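Local coordinates for protein chitooligosaccharide oxidase (Gibberella zeae, PDB 6Y0R) that catalyses the selective oxidation of the C1 hydroxyl of chitooligosaccharides to lactones, reducing molecular oxygen to hydrogen peroxide with a bicovalently bound FAD, at residues K232-I238 and V278-G284; K35-D39 and I64-T68; M182-V187 and L205-R210; E25-L31 and P61-A65. All blocks are in the same frame, centred on the assembly; numbering follows the deposited sequence.

Interaction 1. Residues K232-I238 and V278-G284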
# COMPACT_ATOMS: atom_id res chain seq x y z
N LYS A 232 -25.24 -0.62 3.19
CA LYS A 232 -25.46 -1.09 1.82
C LYS A 232 -24.29 -0.60 0.96
O LYS A 232 -24.14 0.62 0.74
CB LYS A 232 -26.80 -0.58 1.28
CG LYS A 232 -28.03 -1.20 1.95
CD LYS A 232 -29.32 -0.61 1.48
CE LYS A 232 -30.54 -1.21 2.15
NZ LYS A 232 -30.69 -0.80 3.57
N ILE A 233 -23.54 -1.56 0.43
CA ILE A 233 -22.39 -1.26 -0.44
C ILE A 233 -22.39 -2.39 -1.45
O ILE A 233 -22.54 -3.54 -1.07
CB ILE A 233 -21.06 -1.08 0.33
CG1 ILE A 233 -19.93 -0.85 -0.68
CG2 ILE A 233 -20.72 -2.23 1.26
CD1 ILE A 233 -18.75 -0.12 -0.11
N THR A 234 -22.31 -2.04 -2.72
CA THR A 234 -22.49 -2.99 -3.82
C THR A 234 -21.15 -3.25 -4.49
O THR A 234 -20.64 -2.34 -5.13
CB THR A 234 -23.54 -2.46 -4.79
OG1 THR A 234 -24.75 -2.21 -4.06
CG2 THR A 234 -23.80 -3.41 -5.93
N TYR A 235 -20.71 -4.49 -4.50
CA TYR A 235 -19.53 -4.89 -5.32
C TYR A 235 -20.06 -5.27 -6.67
O TYR A 235 -21.23 -5.70 -6.81
CB TYR A 235 -18.68 -5.96 -4.66
CG TYR A 235 -19.34 -7.28 -4.40
CD1 TYR A 235 -19.43 -8.22 -5.40
CD2 TYR A 235 -19.71 -7.62 -3.11
CE1 TYR A 235 -19.93 -9.49 -5.14
CE2 TYR A 235 -20.23 -8.88 -2.84
CZ TYR A 235 -20.37 -9.80 -3.86
OH TYR A 235 -20.87 -11.06 -3.63
N PHE A 236 -19.24 -5.08 -7.69
CA PHE A 236 -19.69 -5.35 -9.06
C PHE A 236 -18.51 -5.77 -9.93
O PHE A 236 -17.36 -5.52 -9.60
CB PHE A 236 -20.41 -4.16 -9.67
CG PHE A 236 -19.60 -2.90 -9.83
CD1 PHE A 236 -19.52 -1.96 -8.81
CD2 PHE A 236 -18.89 -2.67 -11.01
CE1 PHE A 236 -18.76 -0.81 -8.97
CE2 PHE A 236 -18.14 -1.51 -11.16
CZ PHE A 236 -18.07 -0.59 -10.14
N ASP A 237 -18.86 -6.43 -11.02
CA ASP A 237 -17.91 -6.93 -12.02
C ASP A 237 -18.54 -6.79 -13.40
O ASP A 237 -19.77 -6.95 -13.53
CB ASP A 237 -17.52 -8.38 -11.71
CG ASP A 237 -16.75 -8.50 -10.40
OD1 ASP A 237 -15.50 -8.24 -10.40
OD2 ASP A 237 -17.42 -8.75 -9.35
N ILE A 238 -17.69 -6.52 -14.37
CA ILE A 238 -18.09 -6.48 -15.80
C ILE A 238 -17.09 -7.34 -16.57
O ILE A 238 -15.91 -6.96 -16.67
CB ILE A 238 -18.16 -5.07 -16.39
CG1 ILE A 238 -18.90 -4.09 -15.48
CG2 ILE A 238 -18.82 -5.14 -17.74
CD1 ILE A 238 -18.93 -2.69 -15.97
N VAL A 278 -13.70 -5.52 -15.44
CA VAL A 278 -13.89 -4.40 -14.50
C VAL A 278 -14.31 -4.97 -13.15
O VAL A 278 -15.14 -5.90 -13.11
CB VAL A 278 -14.90 -3.38 -15.03
CG1 VAL A 278 -15.21 -2.35 -13.98
CG2 VAL A 278 -14.42 -2.74 -16.32
N ASP A 279 -13.75 -4.46 -12.05
CA ASP A 279 -14.31 -4.76 -10.71
C ASP A 279 -14.32 -3.49 -9.88
O ASP A 279 -13.47 -2.62 -10.07
CB ASP A 279 -13.63 -5.91 -9.98
CG ASP A 279 -12.30 -5.53 -9.48
OD1 ASP A 279 -11.35 -5.63 -10.30
OD2 ASP A 279 -12.22 -5.15 -8.25
N GLY A 280 -15.29 -3.36 -9.00
CA GLY A 280 -15.35 -2.15 -8.19
C GLY A 280 -16.35 -2.28 -7.06
O GLY A 280 -16.96 -3.36 -6.89
N ALA A 281 -16.53 -1.19 -6.35
CA ALA A 281 -17.54 -1.09 -5.27
C ALA A 281 -18.26 0.23 -5.37
O ALA A 281 -17.67 1.23 -5.73
CB ALA A 281 -16.92 -1.23 -3.91
N TYR A 282 -19.54 0.20 -4.98
CA TYR A 282 -20.42 1.38 -5.07
C TYR A 282 -21.10 1.57 -3.71
O TYR A 282 -21.78 0.66 -3.22
CB TYR A 282 -21.45 1.16 -6.17
CG TYR A 282 -22.50 2.24 -6.26
CD1 TYR A 282 -22.22 3.42 -6.94
CD2 TYR A 282 -23.75 2.07 -5.71
CE1 TYR A 282 -23.16 4.44 -7.05
CE2 TYR A 282 -24.69 3.09 -5.81
CZ TYR A 282 -24.41 4.26 -6.48
OH TYR A 282 -25.34 5.26 -6.57
N ILE A 283 -20.93 2.73 -3.10
CA ILE A 283 -21.61 3.00 -1.81
C ILE A 283 -23.07 3.31 -2.14
O ILE A 283 -23.41 4.38 -2.66
CB ILE A 283 -20.94 4.13 -1.03
CG1 ILE A 283 -19.49 3.78 -0.72
CG2 ILE A 283 -21.68 4.41 0.27
CD1 ILE A 283 -18.71 4.99 -0.34
N GLY A 284 -23.92 2.34 -1.89
CA GLY A 284 -25.35 2.40 -2.24
C GLY A 284 -25.83 1.05 -2.71
O GLY A 284 -25.07 0.05 -2.63
O HOH W 1 -14.11 -8.66 -12.44
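T234 and Y282 form a hydrogen-bonded pair between antiparallel strands, as F236 with G280 and I238 with V278 do. Backbone bonding gives the clearest evidence of register. T234 N donates to Y282 O at 2.8 Å, almost straight at 176°, whereas the return bond from Y282 N to T234 O is more bent. Between these pairs the alpha carbons lean on the opposite carbonyls; D237 CA, for example, stands 3.1 Å from V278 O.

At the K232 and G284 end, a side chain adds to the bonding. T234 OG1 donates to G284 O at 2.7 Å and is also hydrogen-bonded to T309, so this hydroxyl links T234 to both G284 and T309 of strand 305-310. The bond from G284 N to K232 O is weak.

The aromatic contact depends on G280. With chi1 at 62°, CG of F236 sits between its own backbone N and carbonyl carbon, which swings the ring across the partner strand. G280 CA then lies over one ring face, 3.9 Å from the F236 centroid and 22° off the normal, a CH-pi contact with bare backbone. On the same face of the sheet as F236, I238 and V278 lie side by side with their CB atoms 3.9 Å apart. On the opposite face of the sheet, I233 CD1 meets I283 CG1 at 4.0 Å, and D237 OD1 approaches D279 CB, while the D279 carboxylate bonds to Q268.

The two strands lie second and third from one edge of an antiparallel sheet: 305-310, the edge strand, flanks 233-239, strand 265-272 flanks 275-283, and helix 286-300 covers F236 and Y282.

Interaction 2. Residues K35-D39 and I64-T68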
# COMPACT_ATOMS: atom_id res chain seq x y z
N LYS A 35 15.71 -5.55 28.65
CA LYS A 35 14.49 -6.37 28.87
C LYS A 35 13.57 -6.17 27.66
O LYS A 35 12.33 -6.04 27.84
CB LYS A 35 13.78 -5.99 30.17
CG LYS A 35 14.66 -6.04 31.42
CD LYS A 35 13.94 -5.67 32.71
CE LYS A 35 14.68 -6.14 33.95
NZ LYS A 35 13.89 -5.95 35.19
N VAL A 36 14.18 -6.08 26.48
CA VAL A 36 13.40 -6.09 25.21
C VAL A 36 13.28 -7.54 24.76
O VAL A 36 14.28 -8.22 24.52
CB VAL A 36 14.04 -5.18 24.15
CG1 VAL A 36 13.24 -5.26 22.86
CG2 VAL A 36 14.13 -3.74 24.62
N PRO A 37 12.05 -8.09 24.57
CA PRO A 37 11.94 -9.44 24.05
C PRO A 37 12.61 -9.52 22.67
O PRO A 37 12.45 -8.57 21.89
CB PRO A 37 10.43 -9.72 23.94
CG PRO A 37 9.78 -8.62 24.73
CD PRO A 37 10.75 -7.45 24.80
N THR A 38 13.34 -10.58 22.40
CA THR A 38 13.98 -10.81 21.09
C THR A 38 13.84 -12.27 20.67
O THR A 38 13.54 -13.11 21.56
CB THR A 38 15.46 -10.36 21.11
OG1 THR A 38 16.20 -11.31 21.87
CG2 THR A 38 15.65 -8.97 21.67
N ASP A 39 14.07 -12.53 19.39
CA ASP A 39 14.06 -13.90 18.82
C ASP A 39 15.51 -14.35 18.69
O ASP A 39 16.33 -13.58 18.24
CB ASP A 39 13.39 -13.94 17.44
CG ASP A 39 11.91 -13.62 17.40
OD1 ASP A 39 11.24 -13.83 18.39
OD2 ASP A 39 11.47 -13.17 16.37
N ILE A 64 16.13 -9.42 15.92
CA ILE A 64 14.68 -9.18 15.80
C ILE A 64 14.16 -8.87 17.19
O ILE A 64 14.13 -9.82 18.03
CB ILE A 64 13.96 -10.37 15.14
CG1 ILE A 64 14.55 -10.74 13.79
CG2 ILE A 64 12.48 -10.07 15.08
CD1 ILE A 64 13.87 -11.91 13.09
N ALA A 65 13.77 -7.63 17.44
CA ALA A 65 13.09 -7.22 18.69
C ALA A 65 11.59 -7.49 18.52
O ALA A 65 11.04 -7.23 17.41
CB ALA A 65 13.35 -5.78 19.02
N VAL A 66 10.93 -8.00 19.57
CA VAL A 66 9.49 -8.37 19.53
C VAL A 66 8.78 -7.69 20.68
O VAL A 66 8.28 -8.33 21.62
CB VAL A 66 9.27 -9.88 19.46
CG1 VAL A 66 7.81 -10.16 19.16
CG2 VAL A 66 10.14 -10.58 18.43
N PRO A 67 8.67 -6.36 20.64
CA PRO A 67 8.08 -5.60 21.74
C PRO A 67 6.57 -5.78 21.88
O PRO A 67 5.86 -5.91 20.89
CB PRO A 67 8.40 -4.15 21.42
CG PRO A 67 8.45 -4.15 19.87
CD PRO A 67 9.07 -5.48 19.51
N THR A 68 6.09 -5.76 23.11
CA THR A 68 4.63 -5.68 23.42
C THR A 68 4.22 -4.33 24.00
O THR A 68 3.00 -4.11 24.13
CB THR A 68 4.24 -6.81 24.37
OG1 THR A 68 4.84 -6.52 25.64
CG2 THR A 68 4.73 -8.16 23.89
O HOH W 2 17.38 -11.08 17.96
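P37 O accepts the shortest bond of this contact, from V66 N at 2.8 Å with a nearly straight N-H of 173°. The donor stands above the carbonyl plane, 41° out of it, and A65 CA leans on the same oxygen at 3.5 Å. I64 O also meets two groups of the other segment, but in a different geometry: D39 N donates at 3.0 Å, nearly along the C=O axis, and T38 CA lies 3.2 Å from it. I64 N instead donates to a water at 2.9 Å, and this water can also donate to D39 O.

These bonds add the short strand 38-39 antiparallel to strand 63-65, at the edge of a four-stranded mixed sheet continued by 108-111 and 87-90. Strand 63-65 falls within the PCMH-type FAD-binding domain of this family. The chain reaches the edge position directly from helix 26-33, which ends in a Schellman motif at K35.

Side chains close both sides of the pair. V36 CG1 touches A65 CB at 3.9 Å, with helix 70-83 beyond. On the other side, the D39 carboxylate is set among methyl groups: V66 CG2 lies 3.4 Å from D39 OD1, and I64 CG2 is near OD2. V66 presents CG2 because chi1 of -169° places that methyl beside its own backbone N. The P37 ring, directed at the partner segment, lies against V66 O. The carboxylate of D49, on helix 44-50, comes close to D39 OD2; with D39 buried, the nearness of the second carboxylate probably raises the proton affinity of one of the two.

Interaction 3. Residues M182-V187 and L205-R210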
# COMPACT_ATOMS: atom_id res chain seq x y z
N MET A 182 -6.20 10.12 8.83
CA MET A 182 -5.29 10.17 9.97
C MET A 182 -5.36 11.57 10.59
O MET A 182 -5.28 12.57 9.84
CB MET A 182 -3.85 9.83 9.54
CG MET A 182 -2.93 9.50 10.69
SD MET A 182 -1.19 9.19 10.13
CE MET A 182 -1.57 7.99 8.87
N ILE A 183 -5.51 11.64 11.90
CA ILE A 183 -5.58 12.93 12.64
C ILE A 183 -4.44 13.01 13.66
O ILE A 183 -4.25 14.11 14.21
CB ILE A 183 -6.96 13.11 13.29
CG1 ILE A 183 -7.27 12.03 14.32
CG2 ILE A 183 -8.02 13.21 12.22
CD1 ILE A 183 -8.59 12.29 15.04
N GLY A 184 -3.74 11.93 13.94
CA GLY A 184 -2.62 11.98 14.89
C GLY A 184 -1.77 10.75 14.81
O GLY A 184 -2.20 9.77 14.23
N ALA A 185 -0.57 10.79 15.38
CA ALA A 185 0.30 9.61 15.47
C ALA A 185 1.25 9.76 16.65
O ALA A 185 1.59 10.90 17.03
CB ALA A 185 1.10 9.41 14.18
N THR A 186 1.66 8.64 17.19
CA THR A 186 2.71 8.56 18.20
C THR A 186 3.91 7.89 17.55
O THR A 186 3.77 6.77 16.99
CB THR A 186 2.17 7.90 19.47
OG1 THR A 186 1.01 8.65 19.85
CG2 THR A 186 3.20 7.89 20.57
N VAL A 187 5.09 8.51 17.68
CA VAL A 187 6.32 8.03 17.00
C VAL A 187 7.43 7.91 18.03
O VAL A 187 7.60 8.89 18.81
CB VAL A 187 6.72 8.98 15.86
CG1 VAL A 187 7.90 8.40 15.10
CG2 VAL A 187 5.56 9.29 14.93
N LEU A 205 6.60 16.47 11.08
CA LEU A 205 6.70 15.02 11.28
C LEU A 205 5.37 14.41 10.80
O LEU A 205 5.40 13.38 10.12
CB LEU A 205 6.92 14.66 12.74
CG LEU A 205 7.02 13.18 13.08
CD1 LEU A 205 8.18 12.49 12.38
CD2 LEU A 205 7.16 13.01 14.57
N PHE A 206 4.25 15.01 11.16
CA PHE A 206 2.92 14.46 10.79
C PHE A 206 2.74 14.47 9.27
O PHE A 206 2.16 13.50 8.71
CB PHE A 206 1.80 15.23 11.48
CG PHE A 206 0.46 14.58 11.32
CD1 PHE A 206 0.23 13.33 11.86
CD2 PHE A 206 -0.55 15.23 10.64
CE1 PHE A 206 -1.01 12.73 11.68
CE2 PHE A 206 -1.80 14.63 10.49
CZ PHE A 206 -2.02 13.40 11.04
N TRP A 207 3.19 15.54 8.61
CA TRP A 207 3.25 15.62 7.13
C TRP A 207 4.08 14.42 6.61
O TRP A 207 3.61 13.81 5.62
CB TRP A 207 3.82 16.97 6.71
CG TRP A 207 3.88 17.18 5.24
CD1 TRP A 207 2.91 17.65 4.42
CD2 TRP A 207 5.02 16.94 4.41
NE1 TRP A 207 3.37 17.72 3.14
CE2 TRP A 207 4.66 17.29 3.10
CE3 TRP A 207 6.32 16.50 4.69
CZ2 TRP A 207 5.55 17.16 2.03
CZ3 TRP A 207 7.21 16.41 3.63
CH2 TRP A 207 6.81 16.72 2.34
N GLY A 208 5.32 14.23 7.09
CA GLY A 208 6.18 13.18 6.53
C GLY A 208 5.61 11.81 6.73
O GLY A 208 5.83 10.93 5.86
N ILE A 209 4.98 11.55 7.89
CA ILE A 209 4.47 10.18 8.22
C ILE A 209 3.35 9.84 7.24
O ILE A 209 3.14 8.64 6.99
CB ILE A 209 4.07 10.10 9.70
CG1 ILE A 209 5.23 9.52 10.52
CG2 ILE A 209 2.78 9.34 9.99
CD1 ILE A 209 6.41 10.36 10.55
N ARG A 210 2.64 10.84 6.74
CA ARG A 210 1.47 10.67 5.85
C ARG A 210 2.00 10.55 4.42
O ARG A 210 1.75 11.43 3.61
CB ARG A 210 0.43 11.78 6.07
CG ARG A 210 -0.26 11.69 7.43
CD ARG A 210 -1.38 12.70 7.54
NE ARG A 210 -0.74 14.02 7.53
CZ ARG A 210 -1.33 15.19 7.21
NH1 ARG A 210 -0.58 16.30 7.22
NH2 ARG A 210 -2.60 15.24 6.82
O HOH W 3 -4.43 13.28 6.59
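F206 sets its ring against the backbone of M182 to G184, where a helix crosses a beta sheet inside the PCMH-type FAD-binding domain. Helix 205-210 runs across strand 182-187 at 99°, opposite the classic beta bulge in which I183 and G184 both face E223. Packing is closest here: F206 CZ is 3.6 Å from M182 O, which lies at the edge near the ring plane, and F206 CE1 is equally near G184 N. The M182 side chain runs past the ring in the opposite direction; its SD sits 4.9 Å from the F206 centroid, an oblique Met-aromatic contact, and also touches I209 CG2 and R210 CG.

Toward V187 the fit is looser. V187 CG2 and L205 CD2 meet tip to tip at 4.1 Å, and I209 CG1 is farther still. The V187 side chain lies about 7 Å from the bound FAD.

The R210 end is the watery side. Its chain bends at chi3 (-67°), which brings the guanidinium over the F206 ring with F206 CE2 on one of its faces, and NE donates to F206 O at 3.2 Å. R210 NH2 donates to a water at 2.7 Å, and this water reaches M182 O through a weak bond of 3.4 Å.

Interaction 4. Residues E25-L31 and P61-A65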
# COMPACT_ATOMS: atom_id res chain seq x y z
N GLU A 25 26.54 -10.09 18.71
CA GLU A 25 25.93 -8.74 18.62
C GLU A 25 26.00 -8.08 20.00
O GLU A 25 25.39 -8.62 20.96
CB GLU A 25 24.47 -8.80 18.15
CG GLU A 25 24.24 -9.64 16.89
CD GLU A 25 24.75 -9.06 15.58
OE1 GLU A 25 24.56 -9.72 14.53
OE2 GLU A 25 25.33 -7.95 15.61
N ALA A 26 26.73 -6.96 20.11
CA ALA A 26 26.54 -6.02 21.23
C ALA A 26 25.07 -5.57 21.21
O ALA A 26 24.51 -5.34 22.31
CB ALA A 26 27.51 -4.85 21.14
N VAL A 27 24.44 -5.49 20.02
CA VAL A 27 23.05 -4.98 19.91
C VAL A 27 22.11 -5.99 20.58
O VAL A 27 21.27 -5.57 21.36
CB VAL A 27 22.63 -4.59 18.47
CG1 VAL A 27 22.63 -5.75 17.49
CG2 VAL A 27 21.29 -3.89 18.49
N ASN A 28 22.32 -7.29 20.38
CA ASN A 28 21.49 -8.34 21.04
C ASN A 28 21.66 -8.26 22.56
O ASN A 28 20.63 -8.19 23.25
CB ASN A 28 21.76 -9.74 20.49
CG ASN A 28 20.86 -10.06 19.32
OD1 ASN A 28 19.64 -10.24 19.50
ND2 ASN A 28 21.45 -10.10 18.14
N SER A 29 22.89 -8.19 23.09
CA SER A 29 23.12 -8.12 24.55
C SER A 29 22.52 -6.82 25.09
O SER A 29 21.94 -6.88 26.18
CB SER A 29 24.57 -8.31 24.93
OG SER A 29 25.42 -7.76 23.95
N CYS A 30 22.56 -5.71 24.33
CA CYS A 30 21.91 -4.42 24.69
C CYS A 30 20.42 -4.66 24.87
O CYS A 30 19.86 -4.22 25.87
CB CYS A 30 22.15 -3.31 23.66
SG CYS A 30 21.42 -1.71 24.12
N LEU A 31 19.79 -5.35 23.91
CA LEU A 31 18.32 -5.60 23.92
C LEU A 31 17.95 -6.45 25.14
O LEU A 31 17.03 -6.05 25.89
CB LEU A 31 17.92 -6.28 22.60
CG LEU A 31 17.97 -5.38 21.36
CD1 LEU A 31 17.74 -6.19 20.11
CD2 LEU A 31 16.97 -4.23 21.45
N PRO A 61 18.04 -10.22 9.33
CA PRO A 61 18.34 -9.16 10.28
C PRO A 61 19.55 -9.51 11.17
O PRO A 61 19.84 -10.70 11.33
CB PRO A 61 17.08 -9.00 11.11
CG PRO A 61 15.98 -9.63 10.23
CD PRO A 61 16.66 -10.72 9.44
N ALA A 62 20.19 -8.48 11.72
CA ALA A 62 21.17 -8.62 12.82
C ALA A 62 20.48 -9.10 14.10
O ALA A 62 21.11 -9.85 14.87
CB ALA A 62 21.91 -7.32 13.02
N ALA A 63 19.24 -8.69 14.34
CA ALA A 63 18.47 -8.93 15.57
C ALA A 63 17.01 -8.70 15.23
O ALA A 63 16.72 -7.84 14.35
CB ALA A 63 18.94 -8.03 16.69
N ILE A 64 16.13 -9.42 15.92
CA ILE A 64 14.68 -9.18 15.80
C ILE A 64 14.16 -8.87 17.19
O ILE A 64 14.13 -9.82 18.03
CB ILE A 64 13.96 -10.37 15.14
CG1 ILE A 64 14.55 -10.74 13.79
CG2 ILE A 64 12.48 -10.07 15.08
CD1 ILE A 64 13.87 -11.91 13.09
N ALA A 65 13.77 -7.63 17.44
CA ALA A 65 13.09 -7.22 18.69
C ALA A 65 11.59 -7.49 18.52
O ALA A 65 11.04 -7.23 17.41
CB ALA A 65 13.35 -5.78 19.02
O HOH W 2 17.38 -11.08 17.96
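N28 turns its carboxamide so that A63 CB stands off one side of the amide plane, offset from its centre and 3.6 Å from both N28 OD1 and N28 ND2. At the edge, A62 O lies near the amide plane and takes a hydrogen bond from N28 ND2 at 3.3 Å, bent to 137°. N28 OD1 faces a water 2.9 Å away, the same one to which I64 N donates, so the carboxamide reaches backbone atoms on either side of A63, A62 O directly and I64 N through the water. The E25 carboxylate lies alongside A62, with OE1 3.9 Å from A62 CB, but it is poorly ordered and makes no bond to A62 O.

The arrangement is a helix laid on a sheet almost along its strand: helix 26-31 and strand 63-65 run the same way within 21°, their axes 9.2 Å apart. The disulfide C30-C79 fastens the helix to helix 70-83. The apolar contacts converge on A63 CB. L31 CD1 reaches it at 4.1 Å, its chi1 of -72° placing CG anti to the carbonyl carbon, and V27 CG1 approaches it more distantly. Beyond A63, L31 also packs on L108 of the adjacent strand and on A76 of helix 70-83.

Interactions 2 and 4 share strand 63-65 and one water; helix 26-33 leads straight into strand 38-39, and V36 N probably bonds to L31 O between them. The same strand thus receives backbone pairing at its edge in interaction 2 and, in interaction 4, a single carboxamide bond plus leucine and valine packing on an alanine. Interactions 2 and 3 are buried, interactions 1 and 4 only partly so. Interaction 3, about 25 Å from interaction 2 between centres, is held by apolar and aromatic packing. Interaction 1 lies on the opposite side of the chain's centre from interactions 2 and 4, in a separate antiparallel sheet, and its chemistry is dominated by the regular hydrogen-bond ladder.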